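Local coordinates for protein cysteine desulfurase (PDB 5VPR) that probably removes sulfur from L-cysteine with the help of pyridoxal 5'-phosphate, passing it to a sulfur carrier and leaving L-alanine, at residues T67-Q70 with V71-M75; A49-N52 with Y53-Y57; A89-D92 with Y93-L96; Y235-T238 with G239-I242. One frame throughout, in Å; residues are numbered along the deposited sequence.

Along the chain come contacts 2, 1, 3 and 4, all in the class-V aminotransferase part of the chain. Contact 2, on helix 44-56, and contact 1, at the start of helix 67-87, have centres about 12 Å apart and touch where Met75 SD packs 3.6 Å from Tyr57 CD2. Contact 3 follows the far end of helix 67-87 and leads into strand 95-98. That strand neighbours strand 241-245 of contact 4, and Val95 CG1 lies 3.9 Å from Ile242 CD1; their centres are about 18 Å apart. Contact 4 also touches contact 2, Ile50 CD1 against Pro237 CB. Helix 67-87 thus connects the outlying helical region to one edge of the central sheet of this cofactor-binding fold.

Contact 1: residues T67-Q70 with V71-M75; sequences TLSQ and VATEM
Thr73 folds its hydroxyl back along the helix to Ser69, where OG1 meets Ser69 O at 2.6 Å. The torsion responsible is chi1 at -57°, which sets OG1 beside the residue's own backbone N and sends CG2 to the position anti to that N. The same carbonyl also receives Thr73 N at 3.0 Å, and the two donors arrive from opposite faces of its plane, so a single oxygen is gripped by both the main chain and the side chain of one residue. The Thr73 hydroxyl is shared further with the backbone N of His62, while Ser69 OG turns away to bond Asn60 O. Val71 lies one turn along from Thr67: its CG2 branch lies 3.4 Å from Thr67 O and 4.2 Å from the methyl CG2 of Thr67, while CG1 packs against Tyr57 CD1. Gln70 runs its extended chain back toward the start of the helix, where NE2 bonds Ile65 O. Beneath these side chains, Val71 N bonds Thr67 O at 2.8 Å and Glu74 N bonds Gln70 O at 3.0 Å. The i to i+4 ladder, doubled by a threonine hydroxyl on the carbonyl four residues back, is typical of an alpha-helix, here the opening turns of helix 67-87.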
# COMPACT_ATOMS: atom_id res chain seq x y z
N THR A 67 -32.88 -9.09 12.83
CA THR A 67 -32.02 -10.16 12.31
C THR A 67 -30.98 -9.64 11.32
O THR A 67 -29.78 -9.93 11.45
CB THR A 67 -32.89 -11.25 11.67
OG1 THR A 67 -33.71 -11.85 12.69
CG2 THR A 67 -32.04 -12.32 11.02
N LEU A 68 -31.41 -8.86 10.32
CA LEU A 68 -30.44 -8.35 9.34
C LEU A 68 -29.33 -7.57 10.02
O LEU A 68 -28.16 -7.69 9.65
CB LEU A 68 -31.14 -7.48 8.30
CG LEU A 68 -32.03 -8.18 7.28
CD1 LEU A 68 -32.48 -7.17 6.23
CD2 LEU A 68 -31.30 -9.35 6.65
N SER A 69 -29.68 -6.75 11.02
CA SER A 69 -28.65 -5.99 11.72
C SER A 69 -27.69 -6.92 12.46
O SER A 69 -26.48 -6.67 12.48
CB SER A 69 -29.31 -5.00 12.68
OG SER A 69 -28.32 -4.33 13.44
N GLN A 70 -28.20 -8.02 13.03
CA GLN A 70 -27.31 -9.00 13.67
C GLN A 70 -26.39 -9.67 12.66
O GLN A 70 -25.19 -9.84 12.91
CB GLN A 70 -28.12 -10.06 14.41
CG GLN A 70 -28.89 -9.54 15.61
CD GLN A 70 -29.62 -10.64 16.33
OE1 GLN A 70 -29.06 -11.71 16.58
NE2 GLN A 70 -30.88 -10.40 16.66
N VAL A 71 -26.94 -10.08 11.51
CA VAL A 71 -26.11 -10.73 10.51
C VAL A 71 -25.08 -9.76 9.93
O VAL A 71 -23.90 -10.09 9.79
CB VAL A 71 -27.01 -11.33 9.41
CG1 VAL A 71 -26.15 -11.94 8.30
CG2 VAL A 71 -27.94 -12.38 10.02
N ALA A 72 -25.51 -8.54 9.60
CA ALA A 72 -24.56 -7.55 9.08
C ALA A 72 -23.43 -7.31 10.07
O ALA A 72 -22.25 -7.26 9.67
CB ALA A 72 -25.29 -6.24 8.77
N THR A 73 -23.76 -7.19 11.36
CA THR A 73 -22.75 -6.94 12.38
C THR A 73 -21.75 -8.09 12.45
O THR A 73 -20.53 -7.87 12.50
CB THR A 73 -23.42 -6.74 13.74
OG1 THR A 73 -24.36 -5.66 13.67
CG2 THR A 73 -22.39 -6.43 14.82
N GLU A 74 -22.25 -9.32 12.46
CA GLU A 74 -21.40 -10.50 12.54
C GLU A 74 -20.47 -10.60 11.33
O GLU A 74 -19.29 -10.96 11.46
CB GLU A 74 -22.28 -11.74 12.67
CG GLU A 74 -21.55 -13.04 12.88
CD GLU A 74 -22.51 -14.18 13.17
OE1 GLU A 74 -23.73 -13.92 13.25
OE2 GLU A 74 -22.04 -15.33 13.32
N MET A 75 -20.99 -10.31 10.14
CA MET A 75 -20.17 -10.39 8.94
C MET A 75 -19.04 -9.37 8.98
O MET A 75 -17.91 -9.67 8.57
CB MET A 75 -21.03 -10.17 7.69
CG MET A 75 -22.01 -11.31 7.40
SD MET A 75 -23.15 -10.90 6.05
CE MET A 75 -22.03 -10.60 4.68

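Contact 2: residues A49-N52 with Y53-Y57; sequences AINN and YYEHY
Asn52 meets His56 one helical turn further on, and it does so through its backbone oxygen. His56 ND1 gives a hydrogen bond to Asn52 O at 3.3 Å, lying in the carbonyl plane on a lone pair, with the oxygen close to the plane of the imidazole at its edge. With chi1 at -65° CG stands beside the residue's own N, so that ND1 and N face the same oxygen. The His56 N to Asn52 O bond, at 3.0 Å, is weak, its N-H...O angle being only 122°. The side chains of Asn51 and Glu55 cross with their amide and carboxylate planes 64° apart, and Glu55 N bonds Asn51 O at 2.9 Å. Tyr53 rests its CB 3.4 Å from Ala49 O, while its own N bonds that oxygen at 3.0 Å. From there the ring runs away from the preceding turn to Ile287, Ile291 and Ala72, and OH bonds Asn58 ND2. Beside it, Ile50 CG2 touches Tyr54 CE1 at 3.9 Å, the two side chains pointing the same way. The Asn52 carbonyl thus has two donors from one residue, and the imidazole probably supplements the weak main-chain bond.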
# COMPACT_ATOMS: atom_id res chain seq x y z
N ALA A 49 -18.89 -10.42 -3.05
CA ALA A 49 -19.11 -10.09 -1.64
C ALA A 49 -19.87 -8.78 -1.48
O ALA A 49 -20.77 -8.67 -0.64
CB ALA A 49 -17.77 -10.00 -0.91
N ILE A 50 -19.47 -7.76 -2.24
CA ILE A 50 -20.16 -6.47 -2.19
C ILE A 50 -21.62 -6.65 -2.56
O ILE A 50 -22.53 -6.24 -1.83
CB ILE A 50 -19.48 -5.46 -3.12
CG1 ILE A 50 -18.07 -5.16 -2.61
CG2 ILE A 50 -20.32 -4.16 -3.23
CD1 ILE A 50 -17.18 -4.45 -3.65
N ASN A 51 -21.86 -7.29 -3.71
CA ASN A 51 -23.21 -7.46 -4.22
C ASN A 51 -24.05 -8.35 -3.31
O ASN A 51 -25.22 -8.05 -3.06
CB ASN A 51 -23.14 -8.06 -5.63
CG ASN A 51 -24.45 -7.96 -6.36
OD1 ASN A 51 -25.23 -8.91 -6.42
ND2 ASN A 51 -24.71 -6.78 -6.93
N ASN A 52 -23.47 -9.44 -2.80
CA ASN A 52 -24.23 -10.32 -1.91
C ASN A 52 -24.62 -9.60 -0.62
O ASN A 52 -25.72 -9.83 -0.09
CB ASN A 52 -23.43 -11.59 -1.58
CG ASN A 52 -23.34 -12.54 -2.74
OD1 ASN A 52 -24.23 -12.59 -3.60
ND2 ASN A 52 -22.26 -13.32 -2.79
N TYR A 53 -23.74 -8.75 -0.10
CA TYR A 53 -24.07 -7.99 1.09
C TYR A 53 -25.29 -7.10 0.85
O TYR A 53 -26.24 -7.10 1.64
CB TYR A 53 -22.88 -7.12 1.55
CG TYR A 53 -23.33 -6.15 2.61
CD1 TYR A 53 -23.56 -6.58 3.92
CD2 TYR A 53 -23.61 -4.82 2.30
CE1 TYR A 53 -24.03 -5.71 4.89
CE2 TYR A 53 -24.07 -3.94 3.25
CZ TYR A 53 -24.28 -4.40 4.56
OH TYR A 53 -24.73 -3.53 5.52
N TYR A 54 -25.28 -6.33 -0.24
CA TYR A 54 -26.39 -5.40 -0.47
C TYR A 54 -27.67 -6.13 -0.85
O TYR A 54 -28.77 -5.64 -0.54
CB TYR A 54 -26.03 -4.38 -1.55
CG TYR A 54 -25.07 -3.29 -1.10
CD1 TYR A 54 -23.86 -3.09 -1.75
CD2 TYR A 54 -25.38 -2.47 -0.02
CE1 TYR A 54 -22.98 -2.09 -1.35
CE2 TYR A 54 -24.50 -1.48 0.41
CZ TYR A 54 -23.30 -1.30 -0.27
OH TYR A 54 -22.45 -0.30 0.12
N GLU A 55 -27.58 -7.27 -1.52
CA GLU A 55 -28.81 -7.95 -1.90
C GLU A 55 -29.39 -8.82 -0.79
O GLU A 55 -30.56 -9.22 -0.90
CB GLU A 55 -28.60 -8.78 -3.17
CG GLU A 55 -28.31 -7.90 -4.37
CD GLU A 55 -28.32 -8.66 -5.67
OE1 GLU A 55 -28.27 -8.02 -6.73
OE2 GLU A 55 -28.37 -9.90 -5.62
N HIS A 56 -28.63 -9.12 0.28
CA HIS A 56 -29.14 -10.08 1.25
C HIS A 56 -29.04 -9.65 2.71
O HIS A 56 -29.85 -10.10 3.52
CB HIS A 56 -28.44 -11.44 1.09
CG HIS A 56 -28.73 -12.09 -0.22
ND1 HIS A 56 -27.84 -12.05 -1.28
CD2 HIS A 56 -29.82 -12.75 -0.66
CE1 HIS A 56 -28.37 -12.68 -2.31
NE2 HIS A 56 -29.57 -13.11 -1.97
N TYR A 57 -28.06 -8.83 3.08
CA TYR A 57 -27.79 -8.63 4.50
C TYR A 57 -27.71 -7.17 4.94
O TYR A 57 -27.38 -6.91 6.10
CB TYR A 57 -26.49 -9.34 4.89
CG TYR A 57 -26.41 -10.75 4.38
CD1 TYR A 57 -27.22 -11.76 4.92
CD2 TYR A 57 -25.54 -11.09 3.36
CE1 TYR A 57 -27.16 -13.06 4.45
CE2 TYR A 57 -25.47 -12.39 2.88
CZ TYR A 57 -26.28 -13.37 3.42
OH TYR A 57 -26.21 -14.66 2.94

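Contact 3: residues A89-D92 with Y93-L96; sequences AKHD and YEVL
His91 and Tyr93 meet in a local aromatic contact within the tight turn that follows helix 67-87 and delivers the chain to strand 95-98. Their planes are nearly parallel, 8° apart, but offset so far that little of one ring lies over the other. What lies over the tyrosine face is instead His91 CB, 3.5 Å from the ring centroid in a CH-pi contact, while Tyr93 OH stands above the centre of the imidazole. The opposite imidazole face carries Lys90 CG. Tyr93 reaches this place with chi1 at 50°, its CG set between the backbone N and the carbonyl carbon, which folds the ring back over the preceding residues; it also rests against Leu276 and Pro277. The main chain follows a 3-10 path: Glu94 N bonds His91 O at 3.2 Å, and Val95 N bonds Asp92 O at 3.0 Å, each donor coming from above the carbonyl plane. Such a turn at the edge of the seven-stranded sheet carries the chain from helix 67-87 into strand 95-98; Glu94, at the end of the turn, and Leu96 make backbone hydrogen bonds with Gly245 and Leu243. Glu94 turns its carboxylate back to the start of the turn. Its OE1 accepts His91 N at 3.1 Å, met from above the carboxylate plane, and takes a further bond at 2.6 Å from a water that in turn accepts Lys90 N. The other oxygen, OE2, is held by Ala247 N, so both carboxylate oxygens are hydrogen-bonded. Ala89 CB packs on Val95 CG2 at 4.1 Å, and Val95 also lies against Val83 and Gln84.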
# COMPACT_ATOMS: atom_id res chain seq x y z
N ALA A 89 -2.09 -9.64 13.88
CA ALA A 89 -2.39 -8.88 15.08
C ALA A 89 -2.81 -9.83 16.20
O ALA A 89 -3.51 -10.82 15.97
CB ALA A 89 -3.49 -7.84 14.82
N LYS A 90 -2.38 -9.52 17.43
CA LYS A 90 -2.72 -10.40 18.54
C LYS A 90 -4.20 -10.33 18.89
O LYS A 90 -4.79 -11.34 19.30
CB LYS A 90 -1.87 -10.05 19.76
CG LYS A 90 -2.10 -10.94 20.96
CD LYS A 90 -1.04 -10.71 22.03
CE LYS A 90 -1.28 -11.59 23.25
NZ LYS A 90 -0.20 -11.38 24.26
N HIS A 91 -4.84 -9.17 18.72
CA HIS A 91 -6.25 -9.04 19.10
C HIS A 91 -7.06 -8.48 17.94
O HIS A 91 -6.58 -7.62 17.20
CB HIS A 91 -6.42 -8.14 20.31
CG HIS A 91 -5.69 -8.63 21.52
ND1 HIS A 91 -6.09 -9.73 22.24
CD2 HIS A 91 -4.57 -8.18 22.13
CE1 HIS A 91 -5.26 -9.92 23.25
NE2 HIS A 91 -4.33 -8.99 23.21
N ASP A 92 -8.30 -8.96 17.82
CA ASP A 92 -9.19 -8.38 16.82
C ASP A 92 -9.42 -6.90 17.10
O ASP A 92 -9.50 -6.10 16.16
CB ASP A 92 -10.52 -9.15 16.77
CG ASP A 92 -11.31 -9.05 18.07
OD1 ASP A 92 -10.71 -8.86 19.15
OD2 ASP A 92 -12.55 -9.15 18.00
N TYR A 93 -9.47 -6.50 18.38
CA TYR A 93 -9.76 -5.10 18.66
C TYR A 93 -8.60 -4.16 18.38
O TYR A 93 -8.76 -2.95 18.53
CB TYR A 93 -10.24 -4.92 20.10
CG TYR A 93 -9.37 -5.56 21.17
CD1 TYR A 93 -8.18 -4.96 21.59
CD2 TYR A 93 -9.76 -6.74 21.79
CE1 TYR A 93 -7.39 -5.55 22.58
CE2 TYR A 93 -8.99 -7.32 22.79
CZ TYR A 93 -7.82 -6.72 23.18
OH TYR A 93 -7.06 -7.31 24.16
N GLU A 94 -7.44 -4.68 17.96
CA GLU A 94 -6.36 -3.83 17.47
C GLU A 94 -6.52 -3.48 16.00
O GLU A 94 -5.74 -2.66 15.48
CB GLU A 94 -4.99 -4.51 17.71
CG GLU A 94 -4.65 -4.67 19.23
CD GLU A 94 -3.38 -5.50 19.50
OE1 GLU A 94 -3.16 -6.51 18.80
OE2 GLU A 94 -2.62 -5.13 20.42
N VAL A 95 -7.50 -4.07 15.31
CA VAL A 95 -7.70 -3.84 13.88
C VAL A 95 -8.83 -2.83 13.73
O VAL A 95 -9.98 -3.12 14.06
CB VAL A 95 -8.01 -5.15 13.14
CG1 VAL A 95 -8.15 -4.91 11.63
CG2 VAL A 95 -6.94 -6.20 13.43
N LEU A 96 -8.51 -1.63 13.25
CA LEU A 96 -9.51 -0.58 13.05
C LEU A 96 -9.81 -0.40 11.57
O LEU A 96 -8.89 -0.28 10.76
CB LEU A 96 -9.04 0.76 13.64
CG LEU A 96 -8.33 0.74 15.00
CD1 LEU A 96 -7.90 2.16 15.34
CD2 LEU A 96 -9.21 0.16 16.10
O HOH W 1 -0.69 -7.18 18.20

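Contact 4: residues Y235-T238 with G239-I242; sequences YGPT and GTGI
Gly239 follows Thr238 at the bend of the loop, with phi and psi of 76° and 16°, left-handed values that a residue lacking CB adopts easily. Its oxygen is taken by Asn286 ND2. Thr240 comes next and closes the loop: OG1 donates a hydrogen bond to Pro237 O at 2.8 Å, the hydroxyl tilted somewhat out of the carbonyl plane. With chi1 at 62° OG1 is tucked over its own main chain, flanked by N and C, and CG2 rests 3.8 Å from Pro237 CG, the two side chains crossing at about a right angle. A water also donates to Pro237 O, at 3.3 Å, and to Thr240 O, so the Pro237 carbonyl is bound by both water and hydroxyl. The same methyl, Thr240 CG2, also lies 3.8 Å from Thr238 O, and the main chain of Thr240 pairs with Gly231. From Gly241 the chain is strand, pairing with Thr98, and Ile242 pairs with Phe229 while its side chain packs on Ile293. Lys233, which carries the covalently bound pyridoxal phosphate, lies two residues before Tyr235 in the same loop. Strand 241-245 is the antiparallel member of an otherwise parallel central sheet, the arrangement typical of fold-type I pyridoxal-phosphate enzymes.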
# COMPACT_ATOMS: atom_id res chain seq x y z
N TYR A 235 -6.54 -5.50 -3.97
CA TYR A 235 -7.64 -6.24 -4.58
C TYR A 235 -8.98 -5.99 -3.92
O TYR A 235 -9.95 -6.72 -4.21
CB TYR A 235 -7.34 -7.74 -4.61
CG TYR A 235 -5.97 -8.01 -5.13
CD1 TYR A 235 -4.91 -8.30 -4.27
CD2 TYR A 235 -5.71 -7.94 -6.49
CE1 TYR A 235 -3.64 -8.53 -4.77
CE2 TYR A 235 -4.45 -8.16 -6.99
CZ TYR A 235 -3.42 -8.46 -6.13
OH TYR A 235 -2.17 -8.68 -6.67
N GLY A 236 -9.10 -4.95 -3.08
CA GLY A 236 -10.34 -4.61 -2.41
C GLY A 236 -10.97 -3.33 -2.94
O GLY A 236 -10.42 -2.64 -3.81
N PRO A 237 -12.14 -2.97 -2.42
CA PRO A 237 -12.85 -1.80 -2.96
C PRO A 237 -12.21 -0.50 -2.53
O PRO A 237 -11.48 -0.42 -1.53
CB PRO A 237 -14.27 -1.94 -2.38
CG PRO A 237 -14.08 -2.71 -1.13
CD PRO A 237 -12.93 -3.67 -1.39
N THR A 238 -12.51 0.56 -3.30
CA THR A 238 -12.15 1.90 -2.87
C THR A 238 -12.88 2.24 -1.57
O THR A 238 -13.86 1.58 -1.20
CB THR A 238 -12.46 2.94 -3.94
OG1 THR A 238 -13.87 2.96 -4.23
CG2 THR A 238 -11.68 2.63 -5.26
N GLY A 239 -12.40 3.27 -0.88
CA GLY A 239 -13.04 3.70 0.34
C GLY A 239 -12.79 2.82 1.54
O GLY A 239 -13.50 2.95 2.54
N THR A 240 -11.77 1.96 1.50
CA THR A 240 -11.47 1.07 2.61
C THR A 240 -9.99 1.13 2.99
O THR A 240 -9.10 1.34 2.16
CB THR A 240 -11.82 -0.42 2.29
OG1 THR A 240 -11.04 -0.88 1.17
CG2 THR A 240 -13.28 -0.55 1.94
N GLY A 241 -9.75 0.92 4.27
CA GLY A 241 -8.39 0.76 4.73
C GLY A 241 -8.43 0.16 6.12
O GLY A 241 -9.49 -0.13 6.68
N ILE A 242 -7.24 0.01 6.67
CA ILE A 242 -7.05 -0.57 7.98
C ILE A 242 -6.02 0.26 8.72
O ILE A 242 -5.03 0.69 8.12
CB ILE A 242 -6.58 -2.04 7.86
CG1 ILE A 242 -7.69 -2.89 7.27
CG2 ILE A 242 -6.16 -2.56 9.23
CD1 ILE A 242 -8.86 -3.11 8.24
O HOH W 2 -9.30 1.70 -0.29